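Local coordinates for protein malonate decarboxylase subunit alpha (Acinetobacter baumannii ATCC 17978, PDB 6MPR) that probably acts as the acyl-carrier-protein transferase subunit of a malonate decarboxylase complex, loading malonate onto the carrier for decarboxylation, at residues R23-K27 with S191-V195; P156-S161 with L184-A188. All coordinates share one frame; numbering follows the deposited sequence. Where two conformers were deposited one is given.

Interaction 1 (R23-K27 with S191-V195); sequences RRHAK and SDGIV
Lys27 makes the direct hydrogen bond of this contact: its NZ reaches Gly193 O at 2.9 Å, and the C=O...N angle of 168° places the ammonium almost straight out from the oxygen. With CG anti to the backbone N (chi1 170°) and every later torsion extended, the chain runs the length needed to carry the charge from the helix to the turn. NZ also forms a salt bridge with Asp220. The aliphatic part is used too, since CG packs on Ile194 CG1 at 4.0 Å, the two chains lying alongside but pointing opposite ways.

Asp192 contributes mainly through water. Its backbone has left-handed helical angles (phi 58°), which aspartate tolerates better than beta-branched residues, and its carboxylate lies against the helix backbone, with CG 3.6 Å from Arg24 CA. OD1 accepts from three waters, which lead to Arg24 O, Arg24 NE and Lys27 NZ. Another water lies 2.7 Å from OD2 and accepts from Arg23 NE, while a fifth joins Arg23 O to Asp192 O. The cationic groups stand back, Arg24 NE being 4.5 Å from OD2, yet they would probably still favour the ionised carboxylate.

Arg23 lays its guanidinium over the turn: Ser191 O sits above one face, displaced toward its rim, and although NE is 3.2 Å away the angle is too poor for a hydrogen bond. NH2 instead bonds to Pro335 O of the second subunit.

The contact fastens helix 22-34 to the turn between helix 181-189 and strand 194-199. Ser191 OG is hydrogen-bonded to Pro187 O of that helix, and Ile194, where the strand begins, continues beneath helix 22-34 to touch Lys30 and Leu31.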
# COMPACT_ATOMS: atom_id res chain seq x y z
N ARG A 23 -18.63 3.51 21.67
CA ARG A 23 -17.20 3.77 21.73
C ARG A 23 -16.93 5.17 22.27
O ARG A 23 -16.04 5.37 23.12
CB ARG A 23 -16.57 3.63 20.34
CG ARG A 23 -16.63 2.23 19.75
CD ARG A 23 -15.57 2.06 18.66
NE ARG A 23 -15.87 2.88 17.49
CZ ARG A 23 -15.47 2.59 16.25
NH1 ARG A 23 -14.76 1.49 16.02
NH2 ARG A 23 -15.80 3.39 15.26
N ARG A 24 -17.68 6.16 21.78
CA ARG A 24 -17.53 7.53 22.24
C ARG A 24 -17.76 7.64 23.74
O ARG A 24 -16.99 8.30 24.45
CB ARG A 24 -18.48 8.46 21.49
CG ARG A 24 -18.43 9.90 22.01
CD ARG A 24 -19.36 10.80 21.21
NE ARG A 24 -18.92 10.87 19.82
CZ ARG A 24 -19.74 11.05 18.79
NH1 ARG A 24 -21.05 11.18 19.00
NH2 ARG A 24 -19.25 11.10 17.56
N HIS A 25 -18.81 7.01 24.25
CA HIS A 25 -19.13 7.13 25.67
C HIS A 25 -18.10 6.42 26.54
O HIS A 25 -17.72 6.91 27.61
CB HIS A 25 -20.52 6.57 25.97
CG HIS A 25 -20.93 6.73 27.41
ND1 HIS A 25 -20.90 5.69 28.31
CD2 HIS A 25 -21.37 7.81 28.09
CE1 HIS A 25 -21.31 6.12 29.49
NE2 HIS A 25 -21.59 7.41 29.38
N ALA A 26 -17.63 5.25 26.09
CA ALA A 26 -16.64 4.52 26.88
C ALA A 26 -15.34 5.31 26.98
O ALA A 26 -14.75 5.40 28.05
CB ALA A 26 -16.40 3.14 26.27
N LYS A 27 -14.90 5.90 25.87
CA LYS A 27 -13.68 6.69 25.91
C LYS A 27 -13.85 7.91 26.80
O LYS A 27 -12.94 8.27 27.56
CB LYS A 27 -13.26 7.11 24.50
CG LYS A 27 -12.14 8.14 24.47
CD LYS A 27 -11.72 8.50 23.05
CE LYS A 27 -10.67 9.61 23.08
NZ LYS A 27 -10.03 9.84 21.76
N SER A 191 -11.63 6.46 15.75
CA SER A 191 -12.56 5.42 16.19
C SER A 191 -12.77 5.48 17.70
O SER A 191 -13.18 4.48 18.29
CB SER A 191 -12.07 4.03 15.79
OG SER A 191 -10.75 3.80 16.29
N ASP A 192 -12.49 6.63 18.33
CA ASP A 192 -12.55 6.77 19.78
C ASP A 192 -11.64 5.77 20.48
O ASP A 192 -11.97 5.26 21.55
CB ASP A 192 -13.99 6.67 20.26
CG ASP A 192 -14.76 7.95 19.97
OD1 ASP A 192 -14.52 8.96 20.66
OD2 ASP A 192 -15.56 7.95 19.01
N GLY A 193 -10.48 5.47 19.86
CA GLY A 193 -9.36 4.91 20.58
C GLY A 193 -8.67 5.98 21.40
O GLY A 193 -9.02 7.16 21.34
N ILE A 194 -7.69 5.57 22.20
CA ILE A 194 -6.97 6.50 23.07
C ILE A 194 -5.50 6.53 22.65
O ILE A 194 -4.84 5.48 22.58
CB ILE A 194 -7.14 6.13 24.55
CG1 ILE A 194 -8.63 6.21 24.91
CG2 ILE A 194 -6.28 7.04 25.42
CD1 ILE A 194 -8.95 5.91 26.33
N VAL A 195 -4.99 7.72 22.34
CA VAL A 195 -3.66 7.91 21.77
C VAL A 195 -2.82 8.63 22.82
O VAL A 195 -3.17 9.74 23.24
CB VAL A 195 -3.72 8.70 20.45
CG1 VAL A 195 -2.32 9.03 19.89
CG2 VAL A 195 -4.54 7.91 19.38
O HOH W 1 -16.62 5.88 17.68
O HOH W 2 -13.96 3.72 23.09
O HOH W 3 -15.06 10.09 23.24
O HOH W 4 -16.05 11.11 19.56
O HOH W 5 -12.31 10.83 20.28

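Interaction 2 (P156-S161 with L184-A188)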
# COMPACT_ATOMS: atom_id res chain seq x y z
N PRO A 156 -7.55 -0.45 16.65
CA PRO A 156 -6.87 -0.36 17.94
C PRO A 156 -7.67 0.43 18.96
O PRO A 156 -8.29 1.45 18.64
CB PRO A 156 -5.54 0.33 17.60
CG PRO A 156 -5.90 1.20 16.42
CD PRO A 156 -6.93 0.41 15.63
N ASN A 157 -7.65 -0.05 20.20
CA ASN A 157 -8.27 0.66 21.32
C ASN A 157 -7.35 1.69 21.94
O ASN A 157 -7.83 2.70 22.49
CB ASN A 157 -8.69 -0.32 22.41
CG ASN A 157 -9.67 -1.35 21.91
OD1 ASN A 157 -9.36 -2.54 21.84
ND2 ASN A 157 -10.88 -0.90 21.57
N VAL A 158 -6.04 1.44 21.90
CA VAL A 158 -5.02 2.28 22.52
C VAL A 158 -3.82 2.30 21.58
O VAL A 158 -3.45 1.27 21.01
CB VAL A 158 -4.59 1.76 23.91
CG1 VAL A 158 -3.49 2.65 24.51
CG2 VAL A 158 -5.81 1.64 24.84
N VAL A 159 -3.23 3.47 21.40
CA VAL A 159 -1.96 3.59 20.68
C VAL A 159 -0.96 4.31 21.57
O VAL A 159 -1.24 5.40 22.09
CB VAL A 159 -2.14 4.34 19.34
CG1 VAL A 159 -0.80 4.46 18.64
CG2 VAL A 159 -3.14 3.59 18.44
N LEU A 160 0.22 3.69 21.75
CA LEU A 160 1.32 4.19 22.57
C LEU A 160 2.48 4.50 21.63
O LEU A 160 3.11 3.59 21.08
CB LEU A 160 1.73 3.16 23.62
CG LEU A 160 0.63 2.64 24.54
CD1 LEU A 160 1.21 1.55 25.47
CD2 LEU A 160 0.03 3.79 25.34
N SER A 161 2.75 5.79 21.43
CA SER A 161 3.67 6.24 20.39
C SER A 161 4.68 7.21 20.98
O SER A 161 4.59 7.61 22.14
CB SER A 161 2.93 6.92 19.23
OG SER A 161 2.12 6.00 18.53
N LEU A 184 -0.20 4.43 12.42
CA LEU A 184 -0.69 3.76 13.63
C LEU A 184 -1.70 4.61 14.37
O LEU A 184 -2.64 4.08 14.99
CB LEU A 184 0.48 3.42 14.56
CG LEU A 184 1.63 2.57 14.00
CD1 LEU A 184 2.76 2.45 15.02
CD2 LEU A 184 1.13 1.20 13.55
N ILE A 185 -1.51 5.94 14.38
CA ILE A 185 -2.35 6.80 15.21
C ILE A 185 -3.70 7.05 14.56
O ILE A 185 -4.73 7.02 15.24
CB ILE A 185 -1.62 8.12 15.51
CG1 ILE A 185 -0.44 7.84 16.45
CG2 ILE A 185 -2.58 9.15 16.11
CD1 ILE A 185 0.48 9.05 16.65
N GLU A 186 -3.73 7.32 13.24
CA GLU A 186 -4.99 7.71 12.61
C GLU A 186 -6.13 6.73 12.87
O GLU A 186 -7.23 7.18 13.20
CB GLU A 186 -4.79 7.94 11.11
CG GLU A 186 -6.12 8.19 10.39
CD GLU A 186 -5.96 8.69 8.97
OE1 GLU A 186 -4.83 9.11 8.59
OE2 GLU A 186 -6.98 8.67 8.24
N PRO A 187 -5.94 5.40 12.75
CA PRO A 187 -7.08 4.50 13.00
C PRO A 187 -7.71 4.65 14.38
O PRO A 187 -8.94 4.57 14.51
CB PRO A 187 -6.46 3.10 12.81
CG PRO A 187 -5.40 3.34 11.76
CD PRO A 187 -4.79 4.67 12.19
N ALA A 188 -6.89 4.89 15.41
CA ALA A 188 -7.40 5.09 16.76
C ALA A 188 -8.02 6.47 16.93
O ALA A 188 -9.04 6.63 17.61
CB ALA A 188 -6.27 4.92 17.77
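Strand 158-161 and helix 184-188 run nearly antiparallel, their short axes 8.3 Å apart at 152°. Val159 is the central wedge. Its chi1 of 179° turns CG1 toward the side of Ile185, whose CG1 is 4.0 Å away, and the two side chains meet at about a right angle. The other methyl, CG2, presses on Ala188 CB at 3.5 Å, tighter than usual for two carbons; the small alanine lets the helix come this near.

Val159 CG2 also lies 3.5 Å from Leu184 O. This carbonyl is buried with no polar partner: Ala188 N, its expected donor in an alpha-helix, instead makes a weak bond to Ile185 O, just past the kink at Pro187, which has no N-H. At the start of the segment Pro156 CD rests 3.9 Å from Pro187 CB, two rigid rings crossing obliquely. At the far end Ser161, whose OG is hydrogen-bonded to Glu65, lies beside Ile185.

The helix thus packs on one face of the parallel sheet: Ile185 and Ala188 also touch Val195 of strand 194-199, and Leu184 touches Val63 of strand 61-64.

Along the chain the segments come in the order 23-27, 156-161, 184-188, 191-195, so interaction 1 brackets interaction 2, and their centres lie 11 Å apart. Strand 158-163, helix 181-189 and strand 194-199 form a beta-alpha-beta crossover in the eight-stranded parallel sheet, in keeping with the Rossmann-like clan of the family. The two strands are neighbours, probably hydrogen-bonded through Ile194 N to Asn157 O and Ile194 O to Val159 N. Successive strand residues face opposite ways: Ile194 meets helix 22-34, Val195 meets helix 181-189. The contacts therefore cover both faces of the sheet, and both also reach the second subunit.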